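Local coordinates for protein Epf (Streptococcus pyogenes, PDB 4ES8) that acts as a cell surface adhesin that binds to cells through an N-terminal domain containing a carbohydrate-binding module, at residues A87-S92 with L202-K207. Numbering follows the deposited sequence.
Sequences ARYKTS and LDVEFK. With ACT (acetate ion), chain E.
R88 and D203 are cross-strand neighbours on antiparallel strands 84-89 and 202-213, in one sheet of the beta-sandwich of the adhesin domain, consistent with its carbohydrate-binding module. Four backbone hydrogen bonds join 87-89 to 202-204. A87 pairs with V204 and Y89 with L202, both as hydrogen-bonded pairs; R88 and D203 form the non-hydrogen-bonded pair between them, with CA atoms 4.4 Å apart.

The tight side is the inner face. There A87 CB meets V204 CG1 at 4.0 Å, and the rim of the Y89 ring passes the same methyl, CE1 to CG1 4.4 Å. Strands 97-105, 127-135 and 186-194 of the other sheet cover this face. The Y89 hydroxyl hydrogen-bonds there to S192 OG and V99 N.

The outer face is polar and partly exposed. W67 makes a cation-pi contact with R88. An acetate, probably from the crystallisation liquor, accepts hydrogen bonds from R88 NH1 and K90 NZ through OXT; K90 NZ also forms a salt bridge with D201. A bend at chi3 (-68°) sets R88 NE beside D203. The side-on salt bridge is nearly straight and coplanar: R88 NE meets the syn lone pair of D203 OD1 at 2.7 Å (171°), and NH2 that of OD2 at 2.9 Å.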
ATOM      1  N   ALA A  87      13.581 -18.609  -4.740  1.00  6.82           N
ATOM      2  CA  ALA A  87      15.037 -18.592  -4.882  1.00  6.44           C
ATOM      3  C   ALA A  87      15.608 -19.934  -4.494  1.00 10.09           C
ATOM      4  O   ALA A  87      15.061 -20.614  -3.608  1.00  8.35           O
ATOM      5  CB  ALA A  87      15.650 -17.507  -4.005  1.00  7.54           C
ATOM      6  N   ARG A  88      16.710 -20.305  -5.147  1.00  6.47           N
ATOM      7  CA  ARG A  88      17.453 -21.532  -4.878  1.00  6.56           C
ATOM      8  C   ARG A  88      18.896 -21.147  -4.684  1.00 10.94           C
ATOM      9  O   ARG A  88      19.460 -20.454  -5.543  1.00 10.08           O
ATOM     10  CB  ARG A  88      17.310 -22.544  -6.025  1.00  9.34           C
ATOM     11  CG  ARG A  88      18.326 -23.691  -5.943  1.00 10.36           C
ATOM     12  CD  ARG A  88      18.017 -24.804  -6.932  1.00  9.64           C
ATOM     13  NE  ARG A  88      16.785 -25.483  -6.568  1.00 10.12           N
ATOM     14  CZ  ARG A  88      16.149 -26.339  -7.358  1.00 15.03           C
ATOM     15  NH1 ARG A  88      16.674 -26.690  -8.532  1.00 13.75           N
ATOM     16  NH2 ARG A  88      15.009 -26.885  -6.967  1.00 11.24           N
ATOM     17  N   TYR A  89      19.484 -21.549  -3.562  1.00  7.27           N
ATOM     18  CA  TYR A  89      20.916 -21.316  -3.276  1.00  6.17           C
ATOM     19  C   TYR A  89      21.688 -22.612  -3.558  1.00 11.41           C
ATOM     20  O   TYR A  89      21.309 -23.685  -3.062  1.00  9.26           O
ATOM     21  CB  TYR A  89      21.133 -20.869  -1.829  1.00  7.04           C
ATOM     22  CG  TYR A  89      20.460 -19.562  -1.504  1.00  7.01           C
ATOM     23  CD1 TYR A  89      19.122 -19.519  -1.113  1.00  8.65           C
ATOM     24  CD2 TYR A  89      21.145 -18.354  -1.631  1.00  7.58           C
ATOM     25  CE1 TYR A  89      18.486 -18.308  -0.834  1.00  7.66           C
ATOM     26  CE2 TYR A  89      20.526 -17.143  -1.341  1.00  8.44           C
ATOM     27  CZ  TYR A  89      19.198 -17.125  -0.941  1.00  9.83           C
ATOM     28  OH  TYR A  89      18.588 -15.930  -0.655  1.00  8.43           O
ATOM     29  N   LYS A  90      22.717 -22.531  -4.405  1.00  9.79           N
ATOM     30  CA  LYS A  90      23.513 -23.700  -4.780  1.00  8.96           C
ATOM     31  C   LYS A  90      24.715 -23.854  -3.873  1.00 11.30           C
ATOM     32  O   LYS A  90      25.132 -22.904  -3.224  1.00 10.63           O
ATOM     33  CB  LYS A  90      23.988 -23.582  -6.254  1.00 10.40           C
ATOM     34  CG  LYS A  90      22.863 -23.303  -7.263  1.00 12.72           C
ATOM     35  CD  LYS A  90      21.946 -24.499  -7.484  1.00 13.29           C
ATOM     36  CE  LYS A  90      22.635 -25.621  -8.247  1.00 13.73           C
ATOM     37  NZ  LYS A  90      21.715 -26.787  -8.472  1.00 15.14           N
ATOM     38  N   THR A  91      25.352 -25.043  -3.897  1.00  8.34           N
ATOM     39  CA  THR A  91      26.532 -25.287  -3.079  1.00  7.33           C
ATOM     40  C   THR A  91      27.704 -24.357  -3.457  1.00 13.45           C
ATOM     41  O   THR A  91      28.587 -24.160  -2.627  1.00 15.98           O
ATOM     42  CB  THR A  91      26.994 -26.763  -3.175  1.00 12.59           C
ATOM     43  OG1 THR A  91      27.350 -27.046  -4.518  1.00 12.61           O
ATOM     44  CG2 THR A  91      25.939 -27.743  -2.711  1.00 12.78           C
ATOM     45  N   SER A  92      27.730 -23.832  -4.699  1.00 11.87           N
ATOM     46  CA  SER A  92      28.829 -22.948  -5.125  1.00 12.40           C
ATOM     47  C   SER A  92      28.674 -21.518  -4.567  1.00 15.35           C
ATOM     48  O   SER A  92      29.595 -20.708  -4.711  1.00 15.03           O
ATOM     49  CB  SER A  92      28.920 -22.920  -6.643  1.00 14.08           C
ATOM     50  OG  SER A  92      27.706 -22.476  -7.213  1.00 15.55           O
ATOM     51  N   LEU A 202      19.153 -25.234  -1.748  1.00  7.37           N
ATOM     52  CA  LEU A 202      18.292 -24.714  -0.683  1.00  6.21           C
ATOM     53  C   LEU A 202      17.245 -23.809  -1.312  1.00  8.36           C
ATOM     54  O   LEU A 202      17.603 -22.752  -1.849  1.00  7.69           O
ATOM     55  CB  LEU A 202      19.107 -23.941   0.372  1.00  6.18           C
ATOM     56  CG  LEU A 202      20.272 -24.685   1.038  1.00  8.95           C
ATOM     57  CD1 LEU A 202      20.882 -23.821   2.136  1.00  7.32           C
ATOM     58  CD2 LEU A 202      19.831 -26.070   1.632  1.00  9.90           C
ATOM     59  N   ASP A 203      15.954 -24.196  -1.225  1.00  6.83           N
ATOM     60  CA  ASP A 203      14.885 -23.423  -1.839  1.00  5.42           C
ATOM     61  C   ASP A 203      14.003 -22.669  -0.862  1.00  8.02           C
ATOM     62  O   ASP A 203      13.726 -23.148   0.223  1.00  7.82           O
ATOM     63  CB  ASP A 203      13.966 -24.334  -2.667  1.00  5.35           C
ATOM     64  CG  ASP A 203      14.641 -25.054  -3.812  1.00  8.82           C
ATOM     65  OD1 ASP A 203      15.796 -24.699  -4.137  1.00 10.04           O
ATOM     66  OD2 ASP A 203      14.011 -25.970  -4.382  1.00 14.36           O
ATOM     67  N   VAL A 204      13.525 -21.492  -1.284  1.00  7.03           N
ATOM     68  CA  VAL A 204      12.588 -20.676  -0.495  1.00  6.03           C
ATOM     69  C   VAL A 204      11.538 -20.164  -1.465  1.00  8.07           C
ATOM     70  O   VAL A 204      11.903 -19.706  -2.553  1.00  6.63           O
ATOM     71  CB  VAL A 204      13.272 -19.554   0.341  1.00  8.22           C
ATOM     72  CG1 VAL A 204      14.118 -18.599  -0.531  1.00  8.38           C
ATOM     73  CG2 VAL A 204      12.235 -18.784   1.174  1.00  8.24           C
ATOM     74  N   GLU A 205      10.254 -20.254  -1.096  1.00  6.26           N
ATOM     75  CA  GLU A 205       9.158 -19.863  -1.978  0.50  5.71           C
ATOM     76  C   GLU A 205       8.165 -18.951  -1.274  1.00  8.53           C
ATOM     77  O   GLU A 205       7.867 -19.162  -0.095  1.00  8.74           O
ATOM     78  CB  GLU A 205       8.434 -21.134  -2.473  0.50  6.49           C
ATOM     79  CG  GLU A 205       7.274 -20.893  -3.424  0.50  9.12           C
ATOM     80  CD  GLU A 205       6.493 -22.158  -3.697  0.50 19.53           C
ATOM     81  OE1 GLU A 205       5.707 -22.567  -2.813  0.50 12.30           O
ATOM     82  OE2 GLU A 205       6.671 -22.744  -4.791  0.50 16.92           O
ATOM     83  N   PHE A 206       7.626 -17.976  -2.024  1.00  5.62           N
ATOM     84  CA  PHE A 206       6.603 -17.049  -1.565  1.00  5.49           C
ATOM     85  C   PHE A 206       5.473 -17.075  -2.563  1.00  8.31           C
ATOM     86  O   PHE A 206       5.748 -17.170  -3.766  1.00  7.90           O
ATOM     87  CB  PHE A 206       7.159 -15.615  -1.465  1.00  7.10           C
ATOM     88  CG  PHE A 206       8.535 -15.538  -0.855  1.00  7.88           C
ATOM     89  CD1 PHE A 206       8.695 -15.408   0.524  1.00  9.04           C
ATOM     90  CD2 PHE A 206       9.677 -15.578  -1.664  1.00  7.02           C
ATOM     91  CE1 PHE A 206       9.974 -15.301   1.086  1.00  8.07           C
ATOM     92  CE2 PHE A 206      10.960 -15.454  -1.103  1.00  7.66           C
ATOM     93  CZ  PHE A 206      11.099 -15.308   0.271  1.00  6.87           C
ATOM     94  N   LYS A 207       4.221 -17.012  -2.119  1.00  6.97           N
ATOM     95  CA  LYS A 207       3.165 -17.089  -3.132  1.00  6.54           C
ATOM     96  C   LYS A 207       1.877 -16.409  -2.730  1.00  9.04           C
ATOM     97  O   LYS A 207       1.697 -16.046  -1.566  1.00  8.35           O
ATOM     98  CB  LYS A 207       2.851 -18.570  -3.465  1.00 10.46           C
ATOM     99  CG  LYS A 207       2.419 -19.399  -2.270  1.00 13.75           C
ATOM    100  CD  LYS A 207       2.304 -20.889  -2.657  1.00 16.62           C
ATOM    101  CE  LYS A 207       2.099 -21.732  -1.427  1.00 30.88           C
ATOM    102  NZ  LYS A 207       1.709 -23.130  -1.767  1.00 34.45           N
TER
HETATM  103  C   ACT E 503      19.307 -26.180 -11.117  1.00 26.59           C
HETATM  104  O   ACT E 503      20.336 -26.325 -11.812  1.00 27.59           O
HETATM  105  OXT ACT E 503      19.336 -26.362  -9.876  1.00 23.21           O
HETATM  106  CH3 ACT E 503      17.999 -25.925 -11.850  1.00 26.30           C